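Local coordinates for protein alpha-galactosidase (Lactobacillus brevis, PDB 3MI6) that probably hydrolyses terminal, non-reducing alpha-D-galactose residues in alpha-galactosides, as a member of glycosyl hydrolase family 36, at residues F364-G369 with M407-W412; L473-W478 with L523-A528; V332-W337 with L359-F364; F344-L349 with K390-I395. One frame throughout, in Å; residues are numbered along the deposited sequence.

Contact 1 (F364-G369 with M407-W412)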
# COMPACT_ATOMS: atom_id res chain seq x y z
N PHE D 364 27.69 -4.54 42.26
CA PHE D 364 28.67 -5.09 41.34
C PHE D 364 28.27 -6.51 41.01
O PHE D 364 27.87 -7.25 41.89
CB PHE D 364 30.08 -5.05 41.94
CG PHE D 364 31.12 -5.60 41.03
CD1 PHE D 364 31.25 -6.97 40.86
CD2 PHE D 364 31.95 -4.77 40.33
CE1 PHE D 364 32.19 -7.48 40.00
CE2 PHE D 364 32.89 -5.28 39.47
CZ PHE D 364 33.01 -6.64 39.31
N VAL D 365 28.36 -6.87 39.73
CA VAL D 365 28.01 -8.21 39.25
C VAL D 365 29.16 -8.91 38.53
O VAL D 365 29.45 -8.61 37.38
CB VAL D 365 26.83 -8.18 38.25
CG1 VAL D 365 26.44 -9.58 37.92
CG2 VAL D 365 25.66 -7.41 38.82
N LEU D 366 29.80 -9.86 39.21
CA LEU D 366 30.85 -10.65 38.60
C LEU D 366 30.24 -11.58 37.54
O LEU D 366 29.32 -12.35 37.84
CB LEU D 366 31.55 -11.45 39.69
CG LEU D 366 32.62 -12.45 39.29
CD1 LEU D 366 33.76 -11.75 38.62
CD2 LEU D 366 33.09 -13.21 40.52
N ASP D 367 30.74 -11.52 36.30
CA ASP D 367 30.15 -12.30 35.22
C ASP D 367 30.95 -13.58 34.95
O ASP D 367 31.63 -14.09 35.83
CB ASP D 367 29.99 -11.47 33.93
CG ASP D 367 28.76 -11.88 33.09
OD1 ASP D 367 27.65 -11.33 33.34
OD2 ASP D 367 28.90 -12.72 32.18
N ASP D 368 30.85 -14.06 33.72
CA ASP D 368 31.43 -15.33 33.31
C ASP D 368 32.92 -15.38 33.63
O ASP D 368 33.65 -14.43 33.37
CB ASP D 368 31.19 -15.54 31.81
CG ASP D 368 31.34 -17.00 31.37
OD1 ASP D 368 32.06 -17.77 32.04
OD2 ASP D 368 30.75 -17.36 30.34
N GLY D 369 33.37 -16.49 34.22
CA GLY D 369 34.78 -16.74 34.40
C GLY D 369 35.26 -17.07 35.80
O GLY D 369 36.42 -17.41 35.99
N MSE D 407 27.84 -1.69 49.04
CA MSE D 407 27.29 -2.12 47.77
C MSE D 407 26.70 -3.52 47.78
O MSE D 407 26.87 -4.27 48.74
CB MSE D 407 28.36 -2.04 46.70
CG MSE D 407 28.56 -0.64 46.15
SE MSE D 407 29.79 -0.70 44.65
CE MSE D 407 31.45 -0.88 45.63
N LYS D 408 25.99 -3.87 46.72
CA LYS D 408 25.38 -5.19 46.60
C LYS D 408 26.25 -6.04 45.70
O LYS D 408 27.03 -5.52 44.92
CB LYS D 408 23.98 -5.09 46.03
CG LYS D 408 22.95 -4.59 47.02
CD LYS D 408 21.61 -4.34 46.34
CE LYS D 408 20.50 -4.07 47.35
NZ LYS D 408 19.20 -3.88 46.64
N PHE D 409 26.11 -7.35 45.80
CA PHE D 409 26.95 -8.25 45.03
C PHE D 409 26.13 -9.29 44.30
O PHE D 409 25.20 -9.86 44.86
CB PHE D 409 27.98 -8.95 45.92
CG PHE D 409 28.89 -9.87 45.18
CD1 PHE D 409 29.83 -9.36 44.30
CD2 PHE D 409 28.80 -11.24 45.34
CE1 PHE D 409 30.67 -10.19 43.60
CE2 PHE D 409 29.64 -12.08 44.65
CZ PHE D 409 30.58 -11.55 43.78
N GLY D 410 26.47 -9.52 43.04
CA GLY D 410 25.77 -10.50 42.24
C GLY D 410 26.76 -11.28 41.41
O GLY D 410 27.87 -10.79 41.15
N LEU D 411 26.37 -12.49 41.01
CA LEU D 411 27.21 -13.29 40.13
C LEU D 411 26.41 -14.13 39.13
O LEU D 411 25.21 -14.30 39.26
CB LEU D 411 28.23 -14.15 40.91
CG LEU D 411 27.83 -15.47 41.58
CD1 LEU D 411 27.73 -16.55 40.54
CD2 LEU D 411 28.85 -15.89 42.62
N TRP D 412 27.14 -14.66 38.15
CA TRP D 412 26.61 -15.26 36.94
C TRP D 412 26.69 -16.79 36.99
O TRP D 412 27.75 -17.36 37.22
CB TRP D 412 27.45 -14.71 35.78
CG TRP D 412 27.16 -15.20 34.40
CD1 TRP D 412 26.53 -14.52 33.42
CD2 TRP D 412 27.56 -16.46 33.82
NE1 TRP D 412 26.48 -15.26 32.26
CE2 TRP D 412 27.11 -16.46 32.48
CE3 TRP D 412 28.25 -17.58 34.30
CZ2 TRP D 412 27.31 -17.55 31.62
CZ3 TRP D 412 28.45 -18.65 33.44
CH2 TRP D 412 27.99 -18.63 32.12

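Contact 2 (L473-W478 with L523-A528)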
# COMPACT_ATOMS: atom_id res chain seq x y z
N LEU D 473 24.82 -13.65 48.38
CA LEU D 473 24.45 -13.04 47.13
C LEU D 473 23.18 -12.19 47.23
O LEU D 473 22.22 -12.54 47.90
CB LEU D 473 24.27 -14.12 46.08
CG LEU D 473 25.54 -14.91 45.80
CD1 LEU D 473 25.25 -15.97 44.76
CD2 LEU D 473 26.66 -13.99 45.35
N ASP D 474 23.19 -11.06 46.54
CA ASP D 474 22.01 -10.22 46.51
C ASP D 474 21.27 -10.46 45.21
O ASP D 474 20.11 -10.07 45.07
CB ASP D 474 22.41 -8.76 46.60
CG ASP D 474 22.98 -8.41 47.95
OD1 ASP D 474 22.19 -8.37 48.91
OD2 ASP D 474 24.21 -8.19 48.03
N TYR D 475 21.94 -11.14 44.28
CA TYR D 475 21.54 -11.11 42.88
C TYR D 475 22.28 -12.19 42.10
O TYR D 475 23.45 -12.47 42.37
CB TYR D 475 21.88 -9.73 42.32
CG TYR D 475 21.83 -9.52 40.81
CD1 TYR D 475 22.89 -9.89 40.01
CD2 TYR D 475 20.77 -8.86 40.22
CE1 TYR D 475 22.87 -9.65 38.64
CE2 TYR D 475 20.73 -8.62 38.85
CZ TYR D 475 21.79 -9.01 38.06
OH TYR D 475 21.75 -8.78 36.70
N ILE D 476 21.59 -12.80 41.15
CA ILE D 476 22.17 -13.81 40.29
C ILE D 476 21.75 -13.56 38.83
O ILE D 476 20.58 -13.37 38.52
CB ILE D 476 21.79 -15.24 40.77
CG1 ILE D 476 22.76 -15.72 41.86
CG2 ILE D 476 21.80 -16.23 39.64
CD1 ILE D 476 22.34 -16.98 42.55
N LYS D 477 22.73 -13.51 37.95
CA LYS D 477 22.45 -13.51 36.53
C LYS D 477 22.46 -14.97 36.09
O LYS D 477 23.48 -15.65 36.16
CB LYS D 477 23.50 -12.69 35.78
CG LYS D 477 23.15 -12.34 34.33
CD LYS D 477 24.29 -11.51 33.71
CE LYS D 477 24.14 -11.29 32.21
NZ LYS D 477 25.30 -10.54 31.60
N TRP D 478 21.30 -15.45 35.68
CA TRP D 478 21.12 -16.83 35.27
C TRP D 478 20.98 -16.90 33.75
O TRP D 478 19.91 -16.65 33.18
CB TRP D 478 19.88 -17.40 35.98
CG TRP D 478 19.42 -18.76 35.55
CD1 TRP D 478 19.62 -19.36 34.35
CD2 TRP D 478 18.63 -19.67 36.33
NE1 TRP D 478 19.01 -20.60 34.33
CE2 TRP D 478 18.40 -20.81 35.53
CE3 TRP D 478 18.10 -19.63 37.63
CZ2 TRP D 478 17.66 -21.90 35.98
CZ3 TRP D 478 17.36 -20.72 38.07
CH2 TRP D 478 17.15 -21.84 37.25
N LEU D 523 17.61 -11.18 43.99
CA LEU D 523 17.11 -10.68 42.72
C LEU D 523 17.69 -11.54 41.60
O LEU D 523 18.90 -11.59 41.42
CB LEU D 523 17.59 -9.25 42.55
CG LEU D 523 17.13 -8.40 41.38
CD1 LEU D 523 15.64 -8.59 41.10
CD2 LEU D 523 17.46 -6.94 41.67
N PHE D 524 16.82 -12.24 40.86
CA PHE D 524 17.25 -12.99 39.69
C PHE D 524 16.99 -12.18 38.43
O PHE D 524 15.86 -11.79 38.16
CB PHE D 524 16.53 -14.34 39.58
CG PHE D 524 16.96 -15.34 40.60
CD1 PHE D 524 16.26 -15.48 41.78
CD2 PHE D 524 18.07 -16.13 40.39
CE1 PHE D 524 16.66 -16.39 42.72
CE2 PHE D 524 18.48 -17.04 41.34
CZ PHE D 524 17.77 -17.18 42.51
N GLU D 525 18.07 -11.90 37.70
CA GLU D 525 17.97 -11.38 36.34
C GLU D 525 18.07 -12.57 35.42
O GLU D 525 19.06 -13.26 35.39
CB GLU D 525 19.06 -10.34 36.03
CG GLU D 525 18.89 -9.69 34.63
CD GLU D 525 19.47 -8.25 34.50
OE1 GLU D 525 19.92 -7.90 33.37
OE2 GLU D 525 19.47 -7.47 35.48
N SER D 526 16.99 -12.82 34.68
CA SER D 526 16.95 -13.89 33.70
C SER D 526 17.79 -13.53 32.46
O SER D 526 17.96 -12.35 32.13
CB SER D 526 15.49 -14.17 33.32
OG SER D 526 15.32 -14.09 31.94
N CYS D 527 18.36 -14.53 31.80
CA CYS D 527 19.20 -14.26 30.64
C CYS D 527 19.22 -15.45 29.70
O CYS D 527 19.04 -16.58 30.14
CB CYS D 527 20.62 -13.93 31.09
SG CYS D 527 21.71 -13.32 29.78
N ALA D 528 19.41 -15.19 28.42
CA ALA D 528 19.55 -16.25 27.41
C ALA D 528 20.25 -15.68 26.19
O ALA D 528 19.61 -15.44 25.16
CB ALA D 528 18.21 -16.84 27.03

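Contact 3 (V332-W337 with L359-F364)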
# COMPACT_ATOMS: atom_id res chain seq x y z
N VAL D 332 21.23 0.29 40.46
CA VAL D 332 22.12 0.55 39.35
C VAL D 332 23.34 -0.36 39.49
O VAL D 332 24.04 -0.31 40.49
CB VAL D 332 22.56 2.02 39.31
CG1 VAL D 332 23.54 2.25 38.17
CG2 VAL D 332 21.36 2.90 39.16
N LEU D 333 23.59 -1.20 38.50
CA LEU D 333 24.64 -2.19 38.64
C LEU D 333 25.78 -1.93 37.67
O LEU D 333 25.63 -1.18 36.71
CB LEU D 333 24.09 -3.58 38.41
CG LEU D 333 23.56 -3.89 37.01
CD1 LEU D 333 24.68 -4.23 36.04
CD2 LEU D 333 22.58 -5.05 37.08
N ILE D 334 26.92 -2.56 37.93
CA ILE D 334 27.99 -2.62 36.95
C ILE D 334 28.42 -4.07 36.75
O ILE D 334 28.46 -4.84 37.69
CB ILE D 334 29.17 -1.72 37.33
CG1 ILE D 334 30.28 -1.86 36.29
CG2 ILE D 334 29.67 -2.05 38.71
CD1 ILE D 334 31.32 -0.79 36.36
N ASN D 335 28.72 -4.44 35.51
CA ASN D 335 29.01 -5.81 35.12
C ASN D 335 30.33 -5.80 34.34
O ASN D 335 30.49 -4.99 33.41
CB ASN D 335 27.85 -6.34 34.26
CG ASN D 335 28.01 -7.80 33.86
OD1 ASN D 335 29.12 -8.30 33.66
ND2 ASN D 335 26.88 -8.48 33.71
N ASN D 336 31.26 -6.68 34.71
CA ASN D 336 32.60 -6.71 34.10
C ASN D 336 32.75 -7.48 32.77
O ASN D 336 33.85 -7.61 32.24
CB ASN D 336 33.63 -7.24 35.08
CG ASN D 336 33.41 -8.70 35.40
OD1 ASN D 336 32.36 -9.08 35.90
ND2 ASN D 336 34.41 -9.54 35.11
N TRP D 337 31.63 -7.97 32.23
CA TRP D 337 31.63 -8.77 31.01
C TRP D 337 32.31 -8.08 29.82
O TRP D 337 33.43 -8.44 29.46
CB TRP D 337 30.21 -9.27 30.66
CG TRP D 337 30.07 -9.95 29.30
CD1 TRP D 337 29.21 -9.61 28.30
CD2 TRP D 337 30.84 -11.06 28.80
NE1 TRP D 337 29.38 -10.44 27.22
CE2 TRP D 337 30.37 -11.34 27.50
CE3 TRP D 337 31.87 -11.84 29.33
CZ2 TRP D 337 30.88 -12.36 26.72
CZ3 TRP D 337 32.38 -12.87 28.56
CH2 TRP D 337 31.89 -13.12 27.26
N LEU D 359 31.25 6.64 41.88
CA LEU D 359 30.34 7.08 40.84
C LEU D 359 28.89 7.00 41.30
O LEU D 359 27.99 7.54 40.65
CB LEU D 359 30.52 6.22 39.59
CG LEU D 359 31.74 6.57 38.76
CD1 LEU D 359 31.69 5.82 37.44
CD2 LEU D 359 31.75 8.07 38.53
N GLY D 360 28.68 6.31 42.41
CA GLY D 360 27.36 6.18 43.01
C GLY D 360 26.65 4.91 42.60
O GLY D 360 25.47 4.74 42.89
N ILE D 361 27.38 4.02 41.93
CA ILE D 361 26.81 2.74 41.50
C ILE D 361 26.49 1.87 42.72
O ILE D 361 27.16 1.97 43.75
CB ILE D 361 27.73 2.04 40.48
CG1 ILE D 361 27.68 2.82 39.16
CG2 ILE D 361 27.32 0.60 40.24
CD1 ILE D 361 28.64 2.33 38.12
N GLU D 362 25.45 1.05 42.63
CA GLU D 362 24.87 0.41 43.80
C GLU D 362 25.12 -1.08 43.95
O GLU D 362 24.83 -1.65 45.00
CB GLU D 362 23.37 0.66 43.84
CG GLU D 362 23.04 2.02 44.35
CD GLU D 362 21.62 2.42 44.04
OE1 GLU D 362 21.03 1.79 43.13
OE2 GLU D 362 21.10 3.36 44.69
N MSE D 363 25.66 -1.71 42.91
CA MSE D 363 25.82 -3.16 42.90
C MSE D 363 26.86 -3.58 41.89
O MSE D 363 26.90 -3.04 40.78
CB MSE D 363 24.49 -3.85 42.60
CG MSE D 363 24.63 -5.33 42.32
SE MSE D 363 22.98 -6.17 41.67
CE MSE D 363 21.97 -6.24 43.34
N PHE D 364 27.69 -4.54 42.26
CA PHE D 364 28.67 -5.09 41.34
C PHE D 364 28.27 -6.51 41.01
O PHE D 364 27.87 -7.25 41.89
CB PHE D 364 30.08 -5.05 41.94
CG PHE D 364 31.12 -5.60 41.03
CD1 PHE D 364 31.25 -6.97 40.86
CD2 PHE D 364 31.95 -4.77 40.33
CE1 PHE D 364 32.19 -7.48 40.00
CE2 PHE D 364 32.89 -5.28 39.47
CZ PHE D 364 33.01 -6.64 39.31

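Contact 4 (F344-L349 with K390-I395)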
# COMPACT_ATOMS: atom_id res chain seq x y z
N PHE D 344 40.53 -11.41 33.68
CA PHE D 344 40.47 -10.70 34.95
C PHE D 344 40.94 -11.54 36.13
O PHE D 344 41.12 -12.74 36.02
CB PHE D 344 39.05 -10.14 35.22
CG PHE D 344 38.02 -11.19 35.58
CD1 PHE D 344 37.96 -11.70 36.87
CD2 PHE D 344 37.11 -11.65 34.63
CE1 PHE D 344 37.02 -12.66 37.21
CE2 PHE D 344 36.16 -12.61 34.96
CZ PHE D 344 36.12 -13.12 36.26
N ASN D 345 41.15 -10.86 37.25
CA ASN D 345 41.47 -11.49 38.53
C ASN D 345 40.97 -10.57 39.65
O ASN D 345 40.62 -9.41 39.40
CB ASN D 345 42.97 -11.80 38.65
CG ASN D 345 43.86 -10.57 38.40
OD1 ASN D 345 43.55 -9.46 38.82
ND2 ASN D 345 44.99 -10.79 37.72
N GLU D 346 40.93 -11.07 40.89
CA GLU D 346 40.32 -10.32 41.99
C GLU D 346 40.81 -8.87 42.09
O GLU D 346 40.01 -7.94 42.18
CB GLU D 346 40.52 -11.02 43.33
CG GLU D 346 40.25 -10.11 44.50
CD GLU D 346 39.59 -10.81 45.67
OE1 GLU D 346 39.73 -12.05 45.78
OE2 GLU D 346 38.94 -10.12 46.48
N ALA D 347 42.12 -8.70 42.08
CA ALA D 347 42.75 -7.39 42.20
C ALA D 347 42.28 -6.42 41.12
O ALA D 347 41.99 -5.26 41.40
CB ALA D 347 44.25 -7.53 42.15
N LYS D 348 42.21 -6.89 39.88
CA LYS D 348 41.73 -6.06 38.78
C LYS D 348 40.29 -5.65 39.01
O LYS D 348 39.92 -4.52 38.72
CB LYS D 348 41.85 -6.79 37.44
CG LYS D 348 41.16 -6.09 36.27
CD LYS D 348 41.76 -4.73 35.96
CE LYS D 348 41.04 -4.06 34.80
NZ LYS D 348 41.68 -2.78 34.35
N LEU D 349 39.49 -6.57 39.53
CA LEU D 349 38.06 -6.30 39.72
C LEU D 349 37.82 -5.34 40.89
O LEU D 349 36.83 -4.61 40.92
CB LEU D 349 37.26 -7.60 39.92
CG LEU D 349 36.88 -8.39 38.66
CD1 LEU D 349 36.02 -9.56 39.05
CD2 LEU D 349 36.16 -7.53 37.61
N LYS D 390 42.06 -17.02 40.19
CA LYS D 390 41.57 -15.66 40.06
C LYS D 390 40.91 -15.19 41.35
O LYS D 390 40.64 -14.00 41.52
CB LYS D 390 40.61 -15.53 38.86
CG LYS D 390 40.62 -16.74 37.92
CD LYS D 390 40.73 -16.36 36.43
CE LYS D 390 39.50 -15.64 35.92
NZ LYS D 390 38.36 -15.92 36.83
N PHE D 391 40.65 -16.13 42.25
CA PHE D 391 40.09 -15.81 43.57
C PHE D 391 40.71 -16.67 44.67
O PHE D 391 40.11 -17.65 45.10
CB PHE D 391 38.56 -15.94 43.57
CG PHE D 391 37.87 -14.92 42.71
CD1 PHE D 391 37.87 -13.59 43.07
CD2 PHE D 391 37.24 -15.30 41.55
CE1 PHE D 391 37.24 -12.65 42.28
CE2 PHE D 391 36.61 -14.36 40.74
CZ PHE D 391 36.61 -13.04 41.11
N PRO D 392 41.91 -16.29 45.13
CA PRO D 392 42.69 -17.04 46.12
C PRO D 392 41.95 -17.36 47.42
O PRO D 392 42.07 -18.48 47.93
CB PRO D 392 43.88 -16.11 46.39
CG PRO D 392 44.02 -15.31 45.13
CD PRO D 392 42.62 -15.09 44.65
N ASP D 393 41.21 -16.39 47.95
CA ASP D 393 40.52 -16.56 49.23
C ASP D 393 39.03 -16.83 49.01
O ASP D 393 38.19 -16.38 49.78
CB ASP D 393 40.70 -15.33 50.13
CG ASP D 393 42.16 -15.12 50.56
OD1 ASP D 393 43.08 -15.40 49.77
OD2 ASP D 393 42.37 -14.65 51.70
N GLY D 394 38.72 -17.56 47.94
CA GLY D 394 37.35 -17.85 47.59
C GLY D 394 36.58 -16.58 47.30
O GLY D 394 37.11 -15.48 47.44
N ILE D 395 35.32 -16.73 46.90
CA ILE D 395 34.48 -15.58 46.61
C ILE D 395 34.04 -14.86 47.88
O ILE D 395 33.94 -13.63 47.90
CB ILE D 395 33.24 -15.97 45.78
CG1 ILE D 395 33.62 -16.13 44.31
CG2 ILE D 395 32.17 -14.93 45.90
CD1 ILE D 395 34.18 -14.87 43.68

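Contact 1 (F364-G369 with M407-W412)
The indole of W412 lies against two consecutive aspartates, D367 and D368, and meets them differently. D368 runs beside it in the same direction: its carboxylate is 18° from the ring plane, stacked, and its CB stands over the six-membered ring, 4.1 Å from the centroid, a CH-pi contact. D367 crosses the indole obliquely, planes 48° apart, with OD2 over the same face and 3.2 Å from W412 CD1. With CG anti to the backbone N (chi1 177°), the root of the indole sits beside this carboxylate, W412 CG 3.9 Å from D367 CG. These carboxylates have polar partners too: D368 OD2 forms a salt bridge to R374, D367 OD1 one to K477, while D367 OD2 accepts D368 N at 2.8 Å, which links the two aspartates. W412 NE1 donates to D479, the predicted nucleophile. An alanine in place of W412 would probably leave D479 OD2 without this donor and D368 without the aromatic face it stacks on.

Behind this end the strands pair in parallel. F364 N donates to K408 O (2.9 Å), G410 N to F364 O (2.9 Å) and L366 N to G410 O (2.9 Å). One sheet face carries F364, L366, F409 and L411, where F409 CZ sits 4.2 Å from L366 CB and helices 346-358 and 394-404 pack on. On V365's face G410 contributes backbone alone, and V365 CG1 rests near G410 O. Neighbouring parallel strands leading into acidic residues at their C-terminal ends are the arrangement of a TIM-barrel glycosidase, and D367 and D368 are predicted to bind substrate.

Contact 2 (L473-W478 with L523-A528)
Four backbone hydrogen bonds tie D474, I476 and W478 to L523 and E525. L523 N donates to D474 O (2.9 Å), I476 N to L523 O (3.0 Å), E525 N to I476 O (3.0 Å) and W478 N to E525 O (3.1 Å). Y475 OH gives a weak hydrogen bond to E525 OE2 at 2.9 Å. That oxygen lies in the tyrosine ring plane, at its edge, with the carboxylate turned 82° to the ring; Q544 NE2 also donates to it. These are adjacent parallel strands, the fourth and fifth in the order round the TIM barrel. K477, extended beyond CG, passes C527 SG with its CE at 4.0 Å and carries NZ to a salt bridge with D367; K477 and C527 are predicted substrate-binding residues. On the face holding Y475 and K477, L523 CG packs against Y475 CD2 at 3.8 Å. On the other, F524 has CG anti to its carbonyl carbon (chi1 -71°) and lies side by side with I476, whose CG2 is 3.8 Å from F524 CD2. Further out, the same CD2 meets W478 at the indole edge, and helix 500-518 packs over both aromatic residues, with Y512 stacked on W478.

Contact 3 (V332-W337 with L359-F364)
V332 and E362 clasp each other by two hydrogen bonds where the two parallel strands of a beta-alpha-beta crossover begin, 333-335 leading through helix 346-358 to 363-366 in the TIM barrel. V332 N donates to E362 OE1 at 3.1 Å (166° at hydrogen), meeting the oxygen on its anti side, 17° out of the carboxylate plane. E362 CG is anti to its carbonyl carbon (chi1 -79°) and the chain runs extended beyond it, which brings OE1 to V332 N. In return E362 N donates to V332 O at 2.9 Å. The same OE1 also forms a salt bridge with R630, so a backbone N-H and a positive charge share this acceptor, which would probably help to keep the glutamate ionised. I334 N donates to M363 O at 2.9 Å, while I334 O is taken by V365 N. L333 and N335 pair instead with Y604 on strand 601-604, which flanks 333-335 on its other edge.

Both asparagines are bound as well. N335 OD1 caps the turn into the following helix by accepting W337 N at 2.9 Å, and its ND2 donates to D367 OD1; N336 OD1 accepts D367 N. At the other end G360 closes helix 346-358 in a Schellman motif, its carbonyl bonded to K627.

Between these polar ends the packing is apolar. L333 and M363 touch through CB atoms on one face, 4.2 Å apart. On the other, I334 and I361 cross at about a right angle, with I334 CG2 3.9 Å from I361 CG2 and 3.9 Å from F364 CD2.

Contact 4 (F344-L349 with K390-I395)
K390 reaches across to F344 just ahead of helix 346-358, whose N-cap is N345: N345 OD1 accepts K348 N at 3.1 Å. The partner segment makes a type I beta turn from F391 to G394 before helix 394-404, so the contact joins the starts of two outer helices of the TIM barrel. Along the lysine, CB lies 4.0 Å from F344 O, and CD and CE stay beside that same carbonyl. CE also stands over one face of the F344 ring, displaced toward its rim, a CH-pi contact 4.2 Å from the centroid. NZ comes to 3.5 Å from F344 CE1, and its hydrogen bond goes to G369 O, in the loop after strand 363-366.

With CG anti to its carbonyl carbon (chi1 -67°), F391 has its ring swung toward segment 344-349, where the ring edge meets L349 CD1 and E346 OE1, while I395 CD1 covers one face. F344 CE1 touches its CZ at 3.9 Å. An alanine for F391 would probably open a gap between F344 and L349 and leave the E346 side chain freer to turn. The backbone bond closing the contact runs from E346 N to K390 O, 3.0 Å long.

Overall arrangement
Contacts 3, 1 and 2 sample the barrel in strand order. Contacts 3 and 1 share F364 on strand 363-366, their centres about 9 Å apart; contacts 1 and 2 are likewise about 9 Å apart centre to centre and are joined by a probable hydrogen bond of 2.9 Å from K477 N to L411 O. All three reach the predicted substrate site: the side chain of N336 in contact 3 is about 4 Å from that of D367, and those of W412 and C527 are each about 3 Å from that of D479. Contact 4 lies outside, its centre about 12 Å from that of contact 1 and 20 Å from that of contact 2, yet L349 and F391 pack on L366.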